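Local coordinates for elastinolytic metalloprotease (PDB 6IK4), which probably acts as a zinc-dependent endopeptidase of the M23 family, this chain being its metal-binding catalytic part with one bound zinc ion, at residues A[12-18]-A[167-173]; A[138-144]-A[155-160]. The contacts are given in a common frame with arbitrary orientation. Numbering follows the deposited sequence.

Contact 1: A[12-18]-A[167-173]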
loop_
_atom_site.group_PDB
_atom_site.type_symbol
_atom_site.label_atom_id
_atom_site.label_comp_id
_atom_site.label_asym_id
_atom_site.label_seq_id
_atom_site.Cartn_x
_atom_site.Cartn_y
_atom_site.Cartn_z
ATOM N N GLY A 12 -11.642 -3.186 11.721
ATOM C CA GLY A 12 -12.091 -2.257 12.738
ATOM C C GLY A 12 -11.100 -1.179 13.128
ATOM O O GLY A 12 -11.464 -0.278 13.894
ATOM N N TYR A 13 -9.866 -1.239 12.642
ATOM C CA TYR A 13 -8.882 -0.187 12.857
ATOM C C TYR A 13 -8.838 0.745 11.649
ATOM O O TYR A 13 -9.295 0.396 10.563
ATOM C CB TYR A 13 -7.497 -0.785 13.119
ATOM C CG TYR A 13 -7.413 -1.492 14.450
ATOM C CD1 TYR A 13 -8.061 -2.705 14.665
ATOM C CD2 TYR A 13 -6.696 -0.935 15.502
ATOM C CE1 TYR A 13 -7.993 -3.342 15.886
ATOM C CE2 TYR A 13 -6.621 -1.558 16.726
ATOM C CZ TYR A 13 -7.270 -2.763 16.913
ATOM O OH TYR A 13 -7.197 -3.390 18.140
ATOM N N TYR A 14 -8.296 1.952 11.851
ATOM C CA TYR A 14 -8.124 2.881 10.735
ATOM C C TYR A 14 -6.671 3.322 10.626
ATOM O O TYR A 14 -5.984 3.488 11.639
ATOM C CB TYR A 14 -9.019 4.110 10.871
ATOM C CG TYR A 14 -8.613 5.043 11.997
ATOM C CD1 TYR A 14 -7.662 6.047 11.797
ATOM C CD2 TYR A 14 -9.176 4.919 13.265
ATOM C CE1 TYR A 14 -7.284 6.901 12.833
ATOM C CE2 TYR A 14 -8.806 5.770 14.301
ATOM C CZ TYR A 14 -7.865 6.759 14.073
ATOM O OH TYR A 14 -7.488 7.600 15.093
ATOM N N TRP A 15 -6.201 3.452 9.387
ATOM C CA TRP A 15 -5.006 4.200 9.033
ATOM C C TRP A 15 -5.445 5.350 8.130
ATOM O O TRP A 15 -6.648 5.598 7.955
ATOM C CB TRP A 15 -3.973 3.321 8.325
ATOM C CG TRP A 15 -3.270 2.272 9.150
ATOM C CD1 TRP A 15 -3.644 1.767 10.365
ATOM C CD2 TRP A 15 -2.064 1.591 8.784
ATOM N NE1 TRP A 15 -2.738 0.800 10.776
ATOM C CE2 TRP A 15 -1.759 0.681 9.822
ATOM C CE3 TRP A 15 -1.214 1.664 7.675
ATOM C CZ2 TRP A 15 -0.638 -0.145 9.782
ATOM C CZ3 TRP A 15 -0.104 0.840 7.630
ATOM C CH2 TRP A 15 0.179 -0.051 8.685
ATOM N N TYR A 16 -4.464 6.044 7.550
ATOM C CA TYR A 16 -4.701 7.150 6.629
ATOM C C TYR A 16 -4.076 6.842 5.280
ATOM O O TYR A 16 -3.013 6.223 5.205
ATOM C CB TYR A 16 -4.097 8.459 7.132
ATOM C CG TYR A 16 -4.561 8.867 8.504
ATOM C CD1 TYR A 16 -5.727 9.610 8.670
ATOM C CD2 TYR A 16 -3.819 8.544 9.629
ATOM C CE1 TYR A 16 -6.151 10.003 9.939
ATOM C CE2 TYR A 16 -4.230 8.939 10.899
ATOM C CZ TYR A 16 -5.391 9.660 11.044
ATOM O OH TYR A 16 -5.796 10.051 12.302
ATOM N N SER A 17 -4.720 7.318 4.216
ATOM C CA SER A 17 -4.189 7.192 2.870
ATOM C C SER A 17 -4.077 8.562 2.221
ATOM O O SER A 17 -4.928 9.432 2.430
ATOM C CB SER A 17 -5.075 6.296 1.986
ATOM O OG SER A 17 -4.523 6.186 0.672
ATOM N N GLY A 18 -3.033 8.732 1.410
ATOM C CA GLY A 18 -2.954 9.838 0.479
ATOM C C GLY A 18 -3.627 9.491 -0.832
ATOM O O GLY A 18 -4.274 8.452 -0.978
ATOM N N ALA A 167 -8.790 11.192 1.174
ATOM C CA ALA A 167 -7.408 11.142 1.614
ATOM C C ALA A 167 -7.261 11.869 2.942
ATOM O O ALA A 167 -7.973 12.838 3.233
ATOM C CB ALA A 167 -6.489 11.786 0.577
ATOM N N TRP A 168 -6.331 11.379 3.754
ATOM C CA TRP A 168 -5.974 12.013 5.021
ATOM C C TRP A 168 -7.145 12.050 5.997
ATOM O O TRP A 168 -7.213 12.923 6.864
ATOM C CB TRP A 168 -5.401 13.422 4.793
ATOM C CG TRP A 168 -4.383 13.387 3.716
ATOM C CD1 TRP A 168 -4.389 14.087 2.542
ATOM C CD2 TRP A 168 -3.245 12.529 3.666
ATOM N NE1 TRP A 168 -3.311 13.724 1.776
ATOM C CE2 TRP A 168 -2.591 12.771 2.446
ATOM C CE3 TRP A 168 -2.717 11.573 4.540
ATOM C CZ2 TRP A 168 -1.423 12.121 2.092
ATOM C CZ3 TRP A 168 -1.568 10.913 4.182
ATOM C CH2 TRP A 168 -0.933 11.187 2.966
ATOM N N ARG A 169 -8.043 11.087 5.908
ATOM C CA ARG A 169 -9.126 10.905 6.871
ATOM C C ARG A 169 -9.136 9.438 7.344
ATOM O O ARG A 169 -8.738 8.608 6.612
ATOM C CB ARG A 169 -10.484 11.242 6.293
ATOM C CG ARG A 169 -10.543 12.583 5.638
ATOM C CD ARG A 169 -11.836 13.249 5.969
ATOM N NE ARG A 169 -12.837 13.075 4.951
ATOM C CZ ARG A 169 -13.901 13.876 4.835
ATOM N NH1 ARG A 169 -14.803 13.693 3.870
ATOM N NH2 ARG A 169 -14.106 14.864 5.700
ATOM N N PRO A 170 -9.599 9.150 8.561
ATOM C CA PRO A 170 -9.593 7.767 9.047
ATOM C C PRO A 170 -10.254 6.819 8.061
ATOM O O PRO A 170 -11.435 6.957 7.723
ATOM C CB PRO A 170 -10.382 7.856 10.359
ATOM C CG PRO A 170 -10.166 9.267 10.817
ATOM C CD PRO A 170 -10.136 10.087 9.569
ATOM N N LEU A 171 -9.476 5.862 7.588
ATOM C CA LEU A 171 -9.937 4.847 6.644
ATOM C C LEU A 171 -10.063 3.530 7.406
ATOM O O LEU A 171 -9.060 2.852 7.648
ATOM C CB LEU A 171 -8.960 4.736 5.474
ATOM C CG LEU A 171 -9.323 3.735 4.365
ATOM C CD1 LEU A 171 -10.642 4.107 3.702
ATOM C CD2 LEU A 171 -8.188 3.661 3.337
ATOM N N TYR A 172 -11.296 3.174 7.783
ATOM C CA TYR A 172 -11.538 1.992 8.600
ATOM C C TYR A 172 -11.592 0.743 7.742
ATOM O O TYR A 172 -12.274 0.717 6.713
ATOM C CB TYR A 172 -12.860 2.114 9.360
ATOM C CG TYR A 172 -12.783 2.991 10.568
ATOM C CD1 TYR A 172 -12.993 4.362 10.469
ATOM C CD2 TYR A 172 -12.498 2.456 11.817
ATOM C CE1 TYR A 172 -12.923 5.174 11.583
ATOM C CE2 TYR A 172 -12.414 3.262 12.929
ATOM C CZ TYR A 172 -12.635 4.613 12.808
ATOM O OH TYR A 172 -12.555 5.409 13.925
ATOM N N ARG A 173 -10.919 -0.306 8.189
ATOM C CA ARG A 173 -11.161 -1.585 7.559
ATOM C C ARG A 173 -12.462 -2.150 8.117
ATOM O O ARG A 173 -13.390 -2.384 7.341
ATOM C CB ARG A 173 -10.016 -2.553 7.771
ATOM C CG ARG A 173 -10.299 -3.886 7.059
ATOM C CD ARG A 173 -9.148 -4.850 7.177
ATOM N NE ARG A 173 -9.505 -6.189 6.709
ATOM C CZ ARG A 173 -8.757 -7.262 6.939
ATOM N NH1 ARG A 173 -7.641 -7.128 7.640
ATOM N NH2 ARG A 173 -9.132 -8.460 6.488
HETATM O O HOH W 1 -7.531 8.270 4.334
#
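This is a short antiparallel beta pairing in which the C-terminal strand 171-172 joins strand 14-17, which also pairs with strand 32-36. Trp-15 and Leu-171 form the hydrogen-bonded pair: Leu-171 N donates to Trp-15 O at 2.9 Å, while the return bond from Trp-15 N to Leu-171 O is weak at 3.4 Å. Arg-173 N to Tyr-13 O (3.0 Å) continues the register. Before Pro-170 the backbones separate locally and water 1 bridges Ser-17 N and Arg-169 O; they meet again where Trp-168 N donates to Ser-17 O at 2.7 Å. Tyr-14 and Tyr-172 share one face; Tyr-14 CB sits over the Tyr-172 ring, and Pro-170 CB covers a face of the Tyr-14 ring. Leu-171 points to the other face and packs on Phe-158. The indole of Trp-168 lies over the Gly-18 backbone, its side chain about 5 Å from that of the zinc ligand Asp-34. This antiparallel pairing edges the large M23 sheet, its Gly-18/Trp-168 end beside the zinc site, Arg-173 leading away.

Contact 2: A[138-144]-A[155-160]; sequences SNYRIDV and NFYFER
Segments 138-144 and 155-160 form the central antiparallel pair of a four-stranded sheet, strands 140-143 and 157-160 running at 152°, closest axis approach 4.3 Å. Ser-138 and Asn-139, phi 51° and 70°, turn out of strand 136-137; Ser-138 O accepts Arg-160 NH1 at 2.9 Å, and water 2 links Asn-139 O to Glu-159 O. Extended backbone follows. Tyr-140, chi1 m, offers a ring face to Arg-160, whose t, t, p side chain sets CD over the Tyr-140 ring (4.0 Å to the centroid) and its guanidinium flat on it (centres 4.1 Å, planes at 21°); Tyr-140 OH is hydrogen-bonded to Tyr-172 O. Arg-141 pairs with Glu-159 through N to O (2.8 Å) and Glu-159 N to Arg-141 O (2.9 Å). The Arg-141 side chain, t, t, p, curls so that NH1 meets Asp-143 OD2 at 3.0 Å and NH2 reaches Glu-159 OE1 at 3.4 Å, a salt bridge whose hydrogen bond is weak; NH1 also bonds Asn-134. Ile-142 faces Phe-158 as a non-hydrogen-bonded pair (CA-CA 4.8 Å), CG1 lying 4.0 Å from Phe-158 CD2; Phe-158 packs against Leu-33 and Leu-171, Ile-142 against Ile-137. Asp-143 pairs with Tyr-157: Asp-143 N to Tyr-157 O is 2.9 Å and Tyr-157 N to Asp-143 O 3.1 Å. Tyr-157, chi1 p, places its ring under Asp-143 CB (3.7 Å to the centroid). Just past the strand, Val-144 lies level with Phe-156 (CA-CA 4.8 Å). The whole is an antiparallel beta meander: Ile-142 and Phe-158 on the buried face, the salt-bridge network and Tyr-157 on the other.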
loop_
_atom_site.group_PDB
_atom_site.type_symbol
_atom_site.label_atom_id
_atom_site.label_comp_id
_atom_site.label_asym_id
_atom_site.label_seq_id
_atom_site.Cartn_x
_atom_site.Cartn_y
_atom_site.Cartn_z
ATOM N N SER A 138 -10.897 -4.091 0.642
ATOM C CA SER A 138 -11.814 -4.166 1.790
ATOM C C SER A 138 -13.208 -3.662 1.414
ATOM O O SER A 138 -13.890 -3.004 2.202
ATOM C CB SER A 138 -11.259 -3.401 2.997
ATOM O OG SER A 138 -10.143 -4.077 3.554
ATOM N N ASN A 139 -13.633 -3.982 0.192
ATOM C CA ASN A 139 -14.925 -3.627 -0.391
ATOM C C ASN A 139 -15.063 -2.139 -0.705
ATOM O O ASN A 139 -16.113 -1.737 -1.207
ATOM C CB ASN A 139 -16.113 -4.057 0.488
ATOM C CG ASN A 139 -16.132 -5.552 0.757
ATOM O OD1 ASN A 139 -15.550 -6.344 0.018
ATOM N ND2 ASN A 139 -16.814 -5.941 1.825
ATOM N N TYR A 140 -14.057 -1.302 -0.416
ATOM C CA TYR A 140 -14.060 0.065 -0.938
ATOM C C TYR A 140 -13.749 0.058 -2.427
ATOM O O TYR A 140 -12.784 -0.576 -2.855
ATOM C CB TYR A 140 -12.991 0.920 -0.274
ATOM C CG TYR A 140 -13.216 1.277 1.167
ATOM C CD1 TYR A 140 -13.930 2.419 1.512
ATOM C CD2 TYR A 140 -12.657 0.513 2.179
ATOM C CE1 TYR A 140 -14.111 2.773 2.836
ATOM C CE2 TYR A 140 -12.836 0.856 3.513
ATOM C CZ TYR A 140 -13.563 1.984 3.831
ATOM O OH TYR A 140 -13.743 2.319 5.147
ATOM N N ARG A 141 -14.497 0.832 -3.210
ATOM C CA ARG A 141 -14.054 1.132 -4.566
ATOM C C ARG A 141 -13.078 2.296 -4.501
ATOM O O ARG A 141 -13.349 3.291 -3.826
ATOM C CB ARG A 141 -15.232 1.497 -5.469
ATOM C CG ARG A 141 -14.824 1.766 -6.928
ATOM C CD ARG A 141 -16.020 2.162 -7.787
ATOM N NE ARG A 141 -16.505 3.483 -7.416
ATOM C CZ ARG A 141 -16.000 4.628 -7.874
ATOM N NH1 ARG A 141 -14.989 4.634 -8.744
ATOM N NH2 ARG A 141 -16.517 5.774 -7.461
ATOM N N ILE A 142 -11.942 2.169 -5.185
ATOM C CA ILE A 142 -10.960 3.248 -5.256
ATOM C C ILE A 142 -11.269 4.107 -6.473
ATOM O O ILE A 142 -11.377 3.598 -7.596
ATOM C CB ILE A 142 -9.526 2.694 -5.336
ATOM C CG1 ILE A 142 -9.224 1.802 -4.127
ATOM C CG2 ILE A 142 -8.510 3.853 -5.454
ATOM C CD1 ILE A 142 -7.948 0.968 -4.295
ATOM N N ASP A 143 -11.419 5.403 -6.261
ATOM C CA ASP A 143 -11.618 6.341 -7.359
ATOM C C ASP A 143 -10.383 7.227 -7.420
ATOM O O ASP A 143 -10.140 8.005 -6.498
ATOM C CB ASP A 143 -12.881 7.176 -7.153
ATOM C CG ASP A 143 -13.292 7.906 -8.412
ATOM O OD1 ASP A 143 -12.534 8.796 -8.855
ATOM O OD2 ASP A 143 -14.354 7.574 -8.972
ATOM N N VAL A 144 -9.610 7.130 -8.500
ATOM C CA VAL A 144 -8.370 7.907 -8.563
ATOM C C VAL A 144 -8.672 9.351 -8.966
ATOM O O VAL A 144 -9.711 9.668 -9.551
ATOM C CB VAL A 144 -7.339 7.268 -9.509
ATOM C CG1 VAL A 144 -7.060 5.813 -9.104
ATOM C CG2 VAL A 144 -7.772 7.394 -10.990
ATOM N N ASN A 155 -12.371 14.274 -6.614
ATOM C CA ASN A 155 -11.643 13.491 -7.607
ATOM C C ASN A 155 -11.131 12.162 -7.067
ATOM O O ASN A 155 -11.187 11.146 -7.773
ATOM C CB ASN A 155 -10.439 14.282 -8.135
ATOM C CG ASN A 155 -10.809 15.675 -8.600
ATOM O OD1 ASN A 155 -11.974 15.965 -8.832
ATOM N ND2 ASN A 155 -9.814 16.542 -8.735
ATOM N N PHE A 156 -10.579 12.157 -5.855
ATOM C CA PHE A 156 -9.997 10.956 -5.268
ATOM C C PHE A 156 -10.755 10.594 -4.004
ATOM O O PHE A 156 -10.937 11.450 -3.129
ATOM C CB PHE A 156 -8.519 11.140 -4.918
ATOM C CG PHE A 156 -7.970 9.990 -4.117
ATOM C CD1 PHE A 156 -7.617 8.803 -4.758
ATOM C CD2 PHE A 156 -7.884 10.059 -2.730
ATOM C CE1 PHE A 156 -7.148 7.717 -4.024
ATOM C CE2 PHE A 156 -7.415 8.975 -1.988
ATOM C CZ PHE A 156 -7.054 7.804 -2.640
ATOM N N TYR A 157 -11.144 9.320 -3.883
ATOM C CA TYR A 157 -11.772 8.850 -2.651
ATOM C C TYR A 157 -11.876 7.330 -2.664
ATOM O O TYR A 157 -11.670 6.674 -3.690
ATOM C CB TYR A 157 -13.159 9.465 -2.455
ATOM C CG TYR A 157 -14.067 9.290 -3.652
ATOM C CD1 TYR A 157 -14.871 8.166 -3.782
ATOM C CD2 TYR A 157 -14.121 10.255 -4.649
ATOM C CE1 TYR A 157 -15.712 7.991 -4.890
ATOM C CE2 TYR A 157 -14.959 10.099 -5.763
ATOM C CZ TYR A 157 -15.753 8.971 -5.870
ATOM O OH TYR A 157 -16.572 8.816 -6.960
ATOM N N PHE A 158 -12.177 6.784 -1.486
ATOM C CA PHE A 158 -12.596 5.405 -1.296
ATOM C C PHE A 158 -14.096 5.405 -1.026
ATOM O O PHE A 158 -14.574 6.191 -0.206
ATOM C CB PHE A 158 -11.870 4.772 -0.108
ATOM C CG PHE A 158 -10.379 4.812 -0.203
ATOM C CD1 PHE A 158 -9.669 5.938 0.191
ATOM C CD2 PHE A 158 -9.671 3.705 -0.660
ATOM C CE1 PHE A 158 -8.283 5.969 0.116
ATOM C CE2 PHE A 158 -8.283 3.733 -0.737
ATOM C CZ PHE A 158 -7.589 4.859 -0.335
ATOM N N GLU A 159 -14.839 4.517 -1.684
ATOM C CA GLU A 159 -16.294 4.519 -1.549
ATOM C C GLU A 159 -16.781 3.150 -1.081
ATOM O O GLU A 159 -16.473 2.130 -1.703
ATOM C CB GLU A 159 -16.951 4.902 -2.878
ATOM C CG GLU A 159 -18.414 5.259 -2.751
ATOM C CD GLU A 159 -19.145 5.166 -4.074
ATOM O OE1 GLU A 159 -18.804 5.923 -5.008
ATOM O OE2 GLU A 159 -20.059 4.322 -4.183
ATOM N N ARG A 160 -17.534 3.130 0.016
ATOM C CA ARG A 160 -18.142 1.908 0.527
ATOM C C ARG A 160 -19.495 2.267 1.130
ATOM O O ARG A 160 -19.637 3.309 1.768
ATOM C CB ARG A 160 -17.232 1.236 1.576
ATOM C CG ARG A 160 -17.636 -0.181 1.977
ATOM C CD ARG A 160 -16.516 -0.901 2.767
ATOM N NE ARG A 160 -16.353 -0.342 4.110
ATOM C CZ ARG A 160 -15.478 -0.791 5.011
ATOM N NH1 ARG A 160 -14.677 -1.807 4.713
ATOM N NH2 ARG A 160 -15.402 -0.224 6.212
HETATM O O HOH W 2 -18.247 -0.047 -2.559
HETATM O O HOH W 3 -19.149 2.995 -6.296
#

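How the contacts relate
Contact 1 joins residues near the two ends of the chain, and contact 2, made by residues only 11 apart at their closest ends, falls within the sequence it encloses. The two belong to different antiparallel sheets: the large one that includes strand 32-36, and a four-stranded meander running from 136-137 to 163-165, after which the chain returns through 167-173. Their centres are 12 Å apart, yet they touch directly. A probable hydrogen bond joins Tyr-140 OH to Tyr-172 O at 2.7 Å. A second probable one joins Arg-160 NH1 to Arg-173 O at 3.0 Å. Gly-18 O packs on Phe-156 CZ at 3.3 Å. The C-terminal residues therefore fasten the meander to the zinc-bearing sheet.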